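Local structure of NG, ng-dimethylarginine dimethylaminohydrolase (Pseudomonas aeruginosa, 1H70) at residues E34-N37 against A38-A42; P54-E57 against R58-D61; I119-G123 against D124-I128; E159-H163 against L164-L168. The protein hydrolyses asymmetric dimethylarginine and monomethylarginine, inhibitors of nitric oxide synthase, to citrulline and dimethylamine or methylamine. The protein carries 1 engineered substitution. All coordinates share one frame; numbering follows the deposited sequence.

The four contacts are local ones, met in series along the chain, and they sample different parts of the alpha/beta-propeller fold of this guanidino-modifying enzyme family. Interaction 1 is one stretch of helix 29-43, and interaction 2 is a loop turn between strands 49-53 and 69-71, their centres about 18 Å apart. Interaction 3 is the hairpin of strands 119-122 and 125-130, its centre about 28 Å from that of interaction 2 and across the chain's centre from both earlier contacts. Interaction 4, in the loop between strands 152-157 and 168-170, touches the hairpin. Interactions 2 and 4 both reach the bound citrulline, so loops from distant parts of the chain converge on one ligand.

Interaction 1. Residues E34-N37 against A38-A42; sequences EQHN and AYIRA
Helix 29-43, which links strands 5-9 and 49-53 in a beta-alpha-beta unit, sets H36 against I40 and N37 against R41 one turn further on. Four consecutive i to i+4 bonds establish the alpha-helical repeat: A38 N to E34 O at 2.9 Å, Y39 N to Q35 O at 3.0 Å, I40 N to H36 O at 2.9 Å and R41 N to N37 O at 2.9 Å. The last is the straightest, with 161° at its hydrogen. I40 reaches back along the helix because its CG1 lies beside its own backbone N (chi1 -63°), which brings CG1 to 3.3 Å from H36 O and 3.9 Å from H36 CD2. That methylene approaches the imidazole obliquely. The Y39 ring is a looser neighbour of the H36 ring, with centroids 6.0 Å apart and planes at 54°. On the exposed side, N37 ND2 comes to 3.9 Å from R41 CD, so the amide meets the aliphatic part of the arginine. Q35 and Y39 turn their polar ends to the rest of the protein: Q35 bonds E240 N and S239 OG, and Y39 OH bonds S252 OG. Across this turn the hydrogen bonding is therefore carried by the main chain, the neighbouring side chains add van der Waals contact, and the polar ends of Q35 and Y39 are used to join the helix to the chain's C-terminal part.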
loop_
_atom_site.group_PDB
_atom_site.type_symbol
_atom_site.label_atom_id
_atom_site.label_comp_id
_atom_site.label_asym_id
_atom_site.label_seq_id
_atom_site.Cartn_x
_atom_site.Cartn_y
_atom_site.Cartn_z
ATOM N N GLU A 34 1.075 -17.208 -9.510
ATOM C CA GLU A 34 0.268 -16.860 -10.677
ATOM C C GLU A 34 -0.456 -15.535 -10.449
ATOM O O GLU A 34 -0.613 -14.743 -11.373
ATOM C CB GLU A 34 -0.749 -17.953 -11.022
ATOM C CG GLU A 34 -0.138 -19.303 -11.382
ATOM C CD GLU A 34 0.542 -19.325 -12.751
ATOM O OE1 GLU A 34 0.038 -18.696 -13.698
ATOM O OE2 GLU A 34 1.586 -19.992 -12.880
ATOM N N GLN A 35 -0.934 -15.286 -9.226
ATOM C CA GLN A 35 -1.633 -14.025 -9.001
ATOM C C GLN A 35 -0.692 -12.821 -9.084
ATOM O O GLN A 35 -1.085 -11.761 -9.557
ATOM C CB GLN A 35 -2.364 -14.051 -7.649
ATOM C CG GLN A 35 -3.429 -15.168 -7.612
ATOM C CD GLN A 35 -4.295 -15.164 -6.357
ATOM O OE1 GLN A 35 -3.886 -14.689 -5.300
ATOM N NE2 GLN A 35 -5.510 -15.739 -6.479
ATOM N N HIS A 36 0.537 -12.987 -8.581
ATOM C CA HIS A 36 1.491 -11.885 -8.600
ATOM C C HIS A 36 1.875 -11.599 -10.066
ATOM O O HIS A 36 2.059 -10.460 -10.454
ATOM C CB HIS A 36 2.737 -12.203 -7.746
ATOM C CG HIS A 36 3.674 -11.041 -7.568
ATOM N ND1 HIS A 36 3.607 -10.168 -6.506
ATOM C CD2 HIS A 36 4.699 -10.602 -8.341
ATOM C CE1 HIS A 36 4.562 -9.252 -6.615
ATOM N NE2 HIS A 36 5.235 -9.500 -7.724
ATOM N N ASN A 37 1.974 -12.654 -10.866
ATOM C CA ASN A 37 2.284 -12.502 -12.276
ATOM C C ASN A 37 1.129 -11.737 -12.913
ATOM O O ASN A 37 1.349 -10.788 -13.656
ATOM C CB ASN A 37 2.497 -13.861 -12.935
ATOM C CG ASN A 37 2.864 -13.749 -14.402
ATOM O OD1 ASN A 37 3.860 -13.091 -14.774
ATOM N ND2 ASN A 37 2.055 -14.387 -15.250
ATOM N N ALA A 38 -0.103 -12.111 -12.598
ATOM C CA ALA A 38 -1.270 -11.428 -13.175
ATOM C C ALA A 38 -1.262 -9.942 -12.810
ATOM O O ALA A 38 -1.678 -9.070 -13.602
ATOM C CB ALA A 38 -2.571 -12.114 -12.717
ATOM N N TYR A 39 -0.793 -9.651 -11.599
ATOM C CA TYR A 39 -0.712 -8.283 -11.092
ATOM C C TYR A 39 0.333 -7.514 -11.902
ATOM O O TYR A 39 0.109 -6.379 -12.293
ATOM C CB TYR A 39 -0.347 -8.335 -9.611
ATOM C CG TYR A 39 -0.087 -7.063 -8.843
ATOM C CD1 TYR A 39 -1.117 -6.161 -8.569
ATOM C CD2 TYR A 39 1.180 -6.783 -8.330
ATOM C CE1 TYR A 39 -0.875 -5.018 -7.804
ATOM C CE2 TYR A 39 1.423 -5.641 -7.567
ATOM C CZ TYR A 39 0.386 -4.755 -7.326
ATOM O OH TYR A 39 0.591 -3.603 -6.571
ATOM N N ILE A 40 1.478 -8.129 -12.146
ATOM C CA ILE A 40 2.515 -7.465 -12.970
ATOM C C ILE A 40 2.036 -7.208 -14.402
ATOM O O ILE A 40 2.287 -6.133 -14.972
ATOM C CB ILE A 40 3.822 -8.300 -12.951
ATOM C CG1 ILE A 40 4.386 -8.363 -11.530
ATOM C CG2 ILE A 40 4.887 -7.705 -13.886
ATOM C CD1 ILE A 40 4.735 -6.996 -10.916
ATOM N N ARG A 41 1.317 -8.175 -14.983
ATOM C CA ARG A 41 0.821 -8.022 -16.346
ATOM C C ARG A 41 -0.185 -6.900 -16.435
ATOM O O ARG A 41 -0.265 -6.242 -17.454
ATOM C CB ARG A 41 0.225 -9.331 -16.892
ATOM C CG ARG A 41 1.216 -10.479 -16.898
ATOM C CD ARG A 41 0.672 -11.694 -17.653
ATOM N NE ARG A 41 0.647 -11.419 -19.089
ATOM C CZ ARG A 41 0.287 -12.318 -20.006
ATOM N NH1 ARG A 41 -0.079 -13.526 -19.601
ATOM N NH2 ARG A 41 0.277 -12.022 -21.312
ATOM N N ALA A 42 -0.980 -6.704 -15.380
ATOM C CA ALA A 42 -1.914 -5.579 -15.329
ATOM C C ALA A 42 -1.096 -4.283 -15.277
ATOM O O ALA A 42 -1.390 -3.304 -15.983
ATOM C CB ALA A 42 -2.781 -5.694 -14.084
#

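Interaction 2. Residues P54-E57 against R58-D61; sequences PPDE and RFPD. With CIR (citrulline), chain B.
R58 curls back onto D56 within a type I beta turn running from D56 to F59, and its side chain can be traced atom by atom along the edge of the carboxylate. CB lies 3.4 Å from D56 OD1, CG 3.6 Å from the same OD1, and CD passes it more loosely. The chain then bends at chi3 (-65°), which turns the guanidinium back so that NE reaches D56 OD1 at 3.1 Å. At the tip, NH2 meets D56 OD2 at 2.9 Å in a nearly straight bond, 170° at the hydrogen. The result is a side-on, two-nitrogen salt bridge: each carboxylate oxygen offers its syn lone pair, and the two flat groups are nearly coplanar, 11° apart. D56 OD1 also accepts R58 N at 3.1 Å, on its anti side, which makes an Asx turn superposed on the beta turn closed by F59 N to D56 O at 3.1 Å. Two bonds grip OD1 and a third holds OD2, which together should fix the rotation of the carboxylate, while the F59 ring presents its edge to D56 CG. Past the turn, D61 OD1 takes the amino N of citrulline at 2.7 Å, and D61 OD2 accepts L19 N, a bond that helps position the carboxylate. The whole turn sits in the loop between strands 49-53 and 69-71: I92 of helix 89-100 touches D56, R58 and F59, E57 OE2 accepts R13 N from the loop following strand 5-9, and P54 O is bonded by R9 of that strand.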
loop_
_atom_site.group_PDB
_atom_site.type_symbol
_atom_site.label_atom_id
_atom_site.label_comp_id
_atom_site.label_asym_id
_atom_site.label_seq_id
_atom_site.Cartn_x
_atom_site.Cartn_y
_atom_site.Cartn_z
ATOM N N PRO A 54 13.902 -9.774 -6.807
ATOM C CA PRO A 54 13.867 -11.229 -6.558
ATOM C C PRO A 54 13.310 -11.575 -5.173
ATOM O O PRO A 54 13.326 -10.786 -4.213
ATOM C CB PRO A 54 15.344 -11.644 -6.667
ATOM C CG PRO A 54 16.107 -10.374 -6.301
ATOM C CD PRO A 54 15.264 -9.219 -6.806
ATOM N N PRO A 55 12.834 -12.805 -5.043
ATOM C CA PRO A 55 12.279 -13.249 -3.762
ATOM C C PRO A 55 13.354 -13.348 -2.689
ATOM O O PRO A 55 14.540 -13.544 -2.996
ATOM C CB PRO A 55 11.702 -14.631 -4.083
ATOM C CG PRO A 55 12.408 -15.087 -5.319
ATOM C CD PRO A 55 12.795 -13.849 -6.094
ATOM N N ASP A 56 12.965 -13.226 -1.422
ATOM C CA ASP A 56 13.944 -13.383 -0.334
ATOM C C ASP A 56 13.263 -14.300 0.666
ATOM O O ASP A 56 12.335 -13.885 1.345
ATOM C CB ASP A 56 14.299 -12.069 0.325
ATOM C CG ASP A 56 15.507 -12.186 1.236
ATOM O OD1 ASP A 56 15.687 -13.241 1.909
ATOM O OD2 ASP A 56 16.350 -11.267 1.274
ATOM N N GLU A 57 13.726 -15.541 0.754
ATOM C CA GLU A 57 13.123 -16.518 1.652
ATOM C C GLU A 57 13.166 -16.170 3.134
ATOM O O GLU A 57 12.339 -16.658 3.926
ATOM C CB GLU A 57 13.777 -17.902 1.427
ATOM C CG GLU A 57 13.526 -18.454 0.039
ATOM C CD GLU A 57 12.045 -18.678 -0.212
ATOM O OE1 GLU A 57 11.313 -18.920 0.780
ATOM O OE2 GLU A 57 11.600 -18.607 -1.377
ATOM N N ARG A 58 14.112 -15.333 3.529
ATOM C CA ARG A 58 14.225 -14.944 4.924
ATOM C C ARG A 58 13.065 -14.047 5.366
ATOM O O ARG A 58 12.878 -13.861 6.536
ATOM C CB ARG A 58 15.510 -14.153 5.177
ATOM C CG ARG A 58 16.812 -14.869 4.868
ATOM C CD ARG A 58 17.984 -13.911 5.050
ATOM N NE ARG A 58 17.902 -12.832 4.063
ATOM C CZ ARG A 58 18.820 -11.913 3.893
ATOM N NH1 ARG A 58 19.928 -11.959 4.638
ATOM N NH2 ARG A 58 18.648 -10.975 2.966
ATOM N N PHE A 59 12.329 -13.484 4.418
ATOM C CA PHE A 59 11.247 -12.555 4.713
ATOM C C PHE A 59 9.944 -12.963 4.023
ATOM O O PHE A 59 9.628 -12.520 2.923
ATOM C CB PHE A 59 11.634 -11.123 4.311
ATOM C CG PHE A 59 12.814 -10.581 5.086
ATOM C CD1 PHE A 59 14.085 -10.592 4.514
ATOM C CD2 PHE A 59 12.664 -10.091 6.372
ATOM C CE1 PHE A 59 15.164 -10.123 5.206
ATOM C CE2 PHE A 59 13.745 -9.622 7.078
ATOM C CZ PHE A 59 15.006 -9.642 6.493
ATOM N N PRO A 60 9.170 -13.822 4.679
ATOM C CA PRO A 60 7.905 -14.326 4.134
ATOM C C PRO A 60 6.958 -13.259 3.559
ATOM O O PRO A 60 6.277 -13.485 2.552
ATOM C CB PRO A 60 7.248 -14.945 5.366
ATOM C CG PRO A 60 8.421 -15.485 6.144
ATOM C CD PRO A 60 9.502 -14.417 5.998
ATOM N N ASP A 61 6.908 -12.101 4.202
ATOM C CA ASP A 61 6.009 -11.017 3.785
ATOM C C ASP A 61 6.694 -9.961 2.922
ATOM O O ASP A 61 6.107 -8.897 2.668
ATOM C CB ASP A 61 5.437 -10.332 5.026
ATOM C CG ASP A 61 4.437 -11.186 5.775
ATOM O OD1 ASP A 61 3.352 -11.433 5.198
ATOM O OD2 ASP A 61 4.690 -11.605 6.932
HETATM C C CIR B . 1.801 -8.350 7.489
HETATM O O CIR B . 2.654 -7.433 7.694
HETATM O OXT CIR B . 1.089 -8.801 8.477
HETATM C CA CIR B . 1.568 -8.864 6.093
HETATM N N CIR B . 1.129 -10.272 6.146
HETATM C C3 CIR B . 0.510 -7.985 5.382
HETATM C C4 CIR B . 1.090 -6.582 5.130
HETATM C C5 CIR B . 0.035 -5.714 4.466
HETATM N N6 CIR B . 0.573 -4.385 4.146
HETATM C C7 CIR B . -0.051 -3.469 3.423
HETATM O O7 CIR B . -1.173 -3.651 2.926
HETATM N N8 CIR B . 0.575 -2.295 3.207
#

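Interaction 3. Residues I119-G123 against D124-I128; sequences IMMVG and DHFYI
F126 lies in the hollow between I119 and M121 on one face of an antiparallel two-strand hairpin. With CG beside its backbone N (chi1 -67°), the ring crosses to the facing strand, where CD2 meets I119 CG2 at 3.8 Å near the ring plane and CE2 meets M121 CB at 3.6 Å. M121 runs alongside F126, pointing the same way, and its SD stands 4.7 Å from the F126 ring centroid, 56° off the ring normal, an oblique Met-aromatic contact. Further along this face, I119 and I128 lie side by side, CG1 to CG1 at 3.9 Å. The opposite face is shaped round Y127. V122 CG2 abuts the ring's edge at Y127 CE1, 3.6 Å away, and M120 CE closes on Y127 CD1 at 3.8 Å; H125 brings CD2 over the centre of one face of the ring, 3.5 Å above its plane. The strands are joined by the hydrogen-bonded pairs M120-Y127 and V122-H125, the latter including V122 N to H125 O at 2.8 Å. A type II' turn closes the hairpin, with G123 at the positive phi (67°) that favours glycine. Helix 136-148 covers the face of I119, F126 and I128, and strand 168-170 meets M120 and V122. The cross-strand side-chain contacts are thus apolar or sulfur-aromatic, while hydrogen bonding between the strands is left to the backbone. H125 spends both ring nitrogens on S152 and S154, adding to the backbone bonds that join the hairpin to strand 152-157.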
loop_
_atom_site.group_PDB
_atom_site.type_symbol
_atom_site.label_atom_id
_atom_site.label_comp_id
_atom_site.label_asym_id
_atom_site.label_seq_id
_atom_site.Cartn_x
_atom_site.Cartn_y
_atom_site.Cartn_z
ATOM N N ILE A 119 0.080 4.824 5.298
ATOM C CA ILE A 119 0.165 6.156 4.676
ATOM C C ILE A 119 -0.597 6.276 3.377
ATOM O O ILE A 119 -0.365 5.548 2.400
ATOM C CB ILE A 119 1.651 6.567 4.493
ATOM C CG1 ILE A 119 2.364 6.533 5.844
ATOM C CG2 ILE A 119 1.746 8.028 3.920
ATOM C CD1 ILE A 119 3.890 6.731 5.775
ATOM N N MET A 120 -1.489 7.277 3.322
ATOM C CA MET A 120 -2.269 7.553 2.126
ATOM C C MET A 120 -1.942 8.944 1.540
ATOM O O MET A 120 -2.150 9.935 2.197
ATOM C CB MET A 120 -3.767 7.503 2.445
ATOM C CG MET A 120 -4.638 7.648 1.195
ATOM S SD MET A 120 -6.406 7.487 1.495
ATOM C CE MET A 120 -6.663 8.836 2.699
ATOM N N MET A 121 -1.420 8.979 0.315
ATOM C CA MET A 121 -1.010 10.211 -0.356
ATOM C C MET A 121 -2.155 10.829 -1.129
ATOM O O MET A 121 -2.731 10.184 -2.025
ATOM C CB MET A 121 0.123 9.901 -1.333
ATOM C CG MET A 121 0.558 11.074 -2.197
ATOM S SD MET A 121 2.023 10.685 -3.241
ATOM C CE MET A 121 1.183 9.774 -4.555
ATOM N N VAL A 122 -2.473 12.075 -0.794
ATOM C CA VAL A 122 -3.531 12.822 -1.492
ATOM C C VAL A 122 -2.904 14.135 -1.894
ATOM O O VAL A 122 -2.834 15.024 -1.060
ATOM C CB VAL A 122 -4.757 13.115 -0.600
ATOM C CG1 VAL A 122 -5.870 13.838 -1.419
ATOM C CG2 VAL A 122 -5.286 11.823 -0.022
ATOM N N GLY A 123 -2.430 14.238 -3.135
ATOM C CA GLY A 123 -1.744 15.459 -3.553
ATOM C C GLY A 123 -0.453 15.533 -2.766
ATOM O O GLY A 123 0.281 14.532 -2.687
ATOM N N ASP A 124 -0.164 16.675 -2.150
ATOM C CA ASP A 124 1.071 16.777 -1.358
ATOM C C ASP A 124 0.824 16.510 0.140
ATOM O O ASP A 124 1.724 16.705 0.976
ATOM C CB ASP A 124 1.735 18.139 -1.556
ATOM C CG ASP A 124 2.157 18.400 -2.985
ATOM O OD1 ASP A 124 2.570 17.459 -3.708
ATOM O OD2 ASP A 124 2.118 19.569 -3.450
ATOM N N HIS A 125 -0.379 16.046 0.484
ATOM C CA HIS A 125 -0.716 15.737 1.875
ATOM C C HIS A 125 -0.636 14.235 2.097
ATOM O O HIS A 125 -1.080 13.461 1.237
ATOM C CB HIS A 125 -2.109 16.223 2.299
ATOM C CG HIS A 125 -2.310 16.171 3.780
ATOM N ND1 HIS A 125 -1.839 17.159 4.622
ATOM C CD2 HIS A 125 -2.872 15.231 4.581
ATOM C CE1 HIS A 125 -2.124 16.838 5.877
ATOM N NE2 HIS A 125 -2.760 15.676 5.875
ATOM N N PHE A 126 -0.071 13.840 3.234
ATOM C CA PHE A 126 0.059 12.409 3.565
ATOM C C PHE A 126 -0.673 12.075 4.849
ATOM O O PHE A 126 -0.311 12.570 5.913
ATOM C CB PHE A 126 1.539 12.007 3.670
ATOM C CG PHE A 126 2.276 12.062 2.352
ATOM C CD1 PHE A 126 2.732 13.277 1.853
ATOM C CD2 PHE A 126 2.480 10.920 1.610
ATOM C CE1 PHE A 126 3.408 13.318 0.623
ATOM C CE2 PHE A 126 3.137 10.946 0.397
ATOM C CZ PHE A 126 3.598 12.169 -0.098
ATOM N N TYR A 127 -1.721 11.242 4.764
ATOM C CA TYR A 127 -2.476 10.853 5.950
ATOM C C TYR A 127 -1.804 9.603 6.498
ATOM O O TYR A 127 -1.587 8.643 5.753
ATOM C CB TYR A 127 -3.932 10.494 5.634
ATOM C CG TYR A 127 -4.741 11.669 5.179
ATOM C CD1 TYR A 127 -4.860 11.948 3.840
ATOM C CD2 TYR A 127 -5.379 12.493 6.098
ATOM C CE1 TYR A 127 -5.606 13.040 3.386
ATOM C CE2 TYR A 127 -6.129 13.594 5.666
ATOM C CZ TYR A 127 -6.217 13.858 4.304
ATOM O OH TYR A 127 -6.981 14.951 3.848
ATOM N N ILE A 128 -1.484 9.635 7.784
ATOM C CA ILE A 128 -0.765 8.547 8.430
ATOM C C ILE A 128 -1.548 7.916 9.583
ATOM O O ILE A 128 -1.833 8.588 10.580
ATOM C CB ILE A 128 0.566 9.080 9.002
ATOM C CG1 ILE A 128 1.425 9.735 7.932
ATOM C CG2 ILE A 128 1.326 7.915 9.663
ATOM C CD1 ILE A 128 2.708 10.363 8.513
#

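Interaction 4. Residues E159-H163 against L164-L168; sequences EKVLH and LKTGL. With CIR (citrulline), chain B.
V161 and T166 lie antiparallel to each other, side by side, with V161 CG1 3.6 Å from T166 CG2 and the CB atoms of the two residues close behind. T166 has its CG2 anti to the backbone N and its OG1 beside that N (chi1 -72°), so the methyl faces V161 while the hydroxyl turns to the main chain of H163. The backbone between them is pinned by T166 N to H163 O at 3.0 Å, 157° at the hydrogen; the donor stands 54° above the carbonyl plane, away from a lone pair. This is the i to i+3 bond that opens the 3-10 segment 164-166, followed by G167 N to L164 O at 3.2 Å. The short 3-10 turn lies in the loop between strands 152-157 and 168-170, directly after H163, whose place as proton donor and zinc ligand is inferred. H163 sends its ring away from T166 to the ligand, where CE1 comes to 3.4 Å from citrulline N6 and ND1 to 3.5 Å from the same N6, an oblique approach. NE2, next to CE1 in the ring, bonds E115 OE1, a second-shell contact that probably helps hold the ring's rotation. L162 flanks the other end of the ligand, its CD2 3.9 Å from citrulline OXT. K165 points away from V161 and H163; its NZ bonds I119 O on the hairpin and forms a salt bridge with E66, a residue of the citrulline pocket.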
loop_
_atom_site.group_PDB
_atom_site.type_symbol
_atom_site.label_atom_id
_atom_site.label_comp_id
_atom_site.label_asym_id
_atom_site.label_seq_id
_atom_site.Cartn_x
_atom_site.Cartn_y
_atom_site.Cartn_z
ATOM N N GLU A 159 -8.576 1.749 14.919
ATOM C CA GLU A 159 -8.541 0.679 15.915
ATOM C C GLU A 159 -8.875 -0.682 15.342
ATOM O O GLU A 159 -8.420 -1.697 15.879
ATOM C CB GLU A 159 -9.504 0.958 17.087
ATOM C CG GLU A 159 -9.136 2.072 18.066
ATOM C CD GLU A 159 -7.768 1.946 18.747
ATOM O OE1 GLU A 159 -7.445 0.866 19.283
ATOM O OE2 GLU A 159 -6.988 2.935 18.773
ATOM N N LYS A 160 -9.662 -0.704 14.273
ATOM C CA LYS A 160 -10.149 -1.958 13.685
ATOM C C LYS A 160 -9.431 -2.606 12.501
ATOM O O LYS A 160 -9.840 -3.712 12.073
ATOM C CB LYS A 160 -11.632 -1.783 13.302
ATOM C CG LYS A 160 -12.572 -1.666 14.515
ATOM C CD LYS A 160 -13.963 -1.209 14.061
ATOM C CE LYS A 160 -14.950 -1.240 15.214
ATOM N NZ LYS A 160 -16.323 -0.785 14.764
ATOM N N VAL A 161 -8.421 -1.975 11.923
ATOM C CA VAL A 161 -7.701 -2.567 10.789
ATOM C C VAL A 161 -6.191 -2.642 11.010
ATOM O O VAL A 161 -5.657 -1.985 11.900
ATOM C CB VAL A 161 -7.946 -1.800 9.484
ATOM C CG1 VAL A 161 -9.354 -2.084 8.952
ATOM C CG2 VAL A 161 -7.750 -0.287 9.707
ATOM N N LEU A 162 -5.521 -3.458 10.185
ATOM C CA LEU A 162 -4.077 -3.620 10.304
ATOM C C LEU A 162 -3.354 -2.330 9.957
ATOM O O LEU A 162 -2.497 -1.902 10.680
ATOM C CB LEU A 162 -3.587 -4.750 9.380
ATOM C CG LEU A 162 -2.086 -5.023 9.435
ATOM C CD1 LEU A 162 -1.667 -5.510 10.819
ATOM C CD2 LEU A 162 -1.708 -6.033 8.334
ATOM N N HIS A 163 -3.705 -1.709 8.836
ATOM C CA HIS A 163 -3.094 -0.460 8.426
ATOM C C HIS A 163 -4.224 0.425 7.902
ATOM O O HIS A 163 -5.266 -0.076 7.491
ATOM C CB HIS A 163 -2.136 -0.579 7.224
ATOM C CG HIS A 163 -0.907 -1.406 7.452
ATOM N ND1 HIS A 163 -0.761 -2.684 6.955
ATOM C CD2 HIS A 163 0.230 -1.124 8.110
ATOM C CE1 HIS A 163 0.419 -3.161 7.320
ATOM N NE2 HIS A 163 1.048 -2.230 8.000
ATOM N N LEU A 164 -3.963 1.717 7.835
ATOM C CA LEU A 164 -4.950 2.653 7.315
ATOM C C LEU A 164 -5.508 2.240 5.943
ATOM O O LEU A 164 -6.719 2.228 5.726
ATOM C CB LEU A 164 -4.275 4.022 7.181
ATOM C CG LEU A 164 -5.166 5.202 6.742
ATOM C CD1 LEU A 164 -5.959 5.698 7.950
ATOM C CD2 LEU A 164 -4.277 6.317 6.219
ATOM N N LYS A 165 -4.611 1.886 5.010
ATOM C CA LYS A 165 -5.037 1.548 3.649
ATOM C C LYS A 165 -5.726 0.204 3.465
ATOM O O LYS A 165 -6.165 -0.137 2.362
ATOM C CB LYS A 165 -3.942 1.802 2.620
ATOM C CG LYS A 165 -3.659 3.307 2.467
ATOM C CD LYS A 165 -2.903 3.621 1.188
ATOM C CE LYS A 165 -1.532 2.946 1.132
ATOM N NZ LYS A 165 -0.637 3.741 0.192
ATOM N N THR A 166 -5.922 -0.524 4.553
ATOM C CA THR A 166 -6.715 -1.739 4.543
ATOM C C THR A 166 -8.151 -1.343 4.222
ATOM O O THR A 166 -8.897 -2.098 3.583
ATOM C CB THR A 166 -6.708 -2.377 5.929
ATOM O OG1 THR A 166 -5.413 -2.953 6.197
ATOM C CG2 THR A 166 -7.718 -3.526 6.039
ATOM N N GLY A 167 -8.543 -0.175 4.717
ATOM C CA GLY A 167 -9.906 0.303 4.529
ATOM C C GLY A 167 -10.057 1.631 3.826
ATOM O O GLY A 167 -11.106 2.274 3.927
ATOM N N LEU A 168 -9.045 2.045 3.064
ATOM C CA LEU A 168 -9.113 3.338 2.377
ATOM C C LEU A 168 -8.228 3.332 1.140
ATOM O O LEU A 168 -7.198 2.655 1.111
ATOM C CB LEU A 168 -8.567 4.453 3.260
ATOM C CG LEU A 168 -9.403 5.126 4.330
ATOM C CD1 LEU A 168 -8.477 5.870 5.289
ATOM C CD2 LEU A 168 -10.399 6.066 3.657
HETATM C C CIR B . 1.801 -8.350 7.489
HETATM O O CIR B . 2.654 -7.433 7.694
HETATM O OXT CIR B . 1.089 -8.801 8.477
HETATM C CA CIR B . 1.568 -8.864 6.093
HETATM N N CIR B . 1.129 -10.272 6.146
HETATM C C3 CIR B . 0.510 -7.985 5.382
HETATM C C4 CIR B . 1.090 -6.582 5.130
HETATM C C5 CIR B . 0.035 -5.714 4.466
HETATM N N6 CIR B . 0.573 -4.385 4.146
HETATM C C7 CIR B . -0.051 -3.469 3.423
HETATM O O7 CIR B . -1.173 -3.651 2.926
HETATM N N8 CIR B . 0.575 -2.295 3.207
#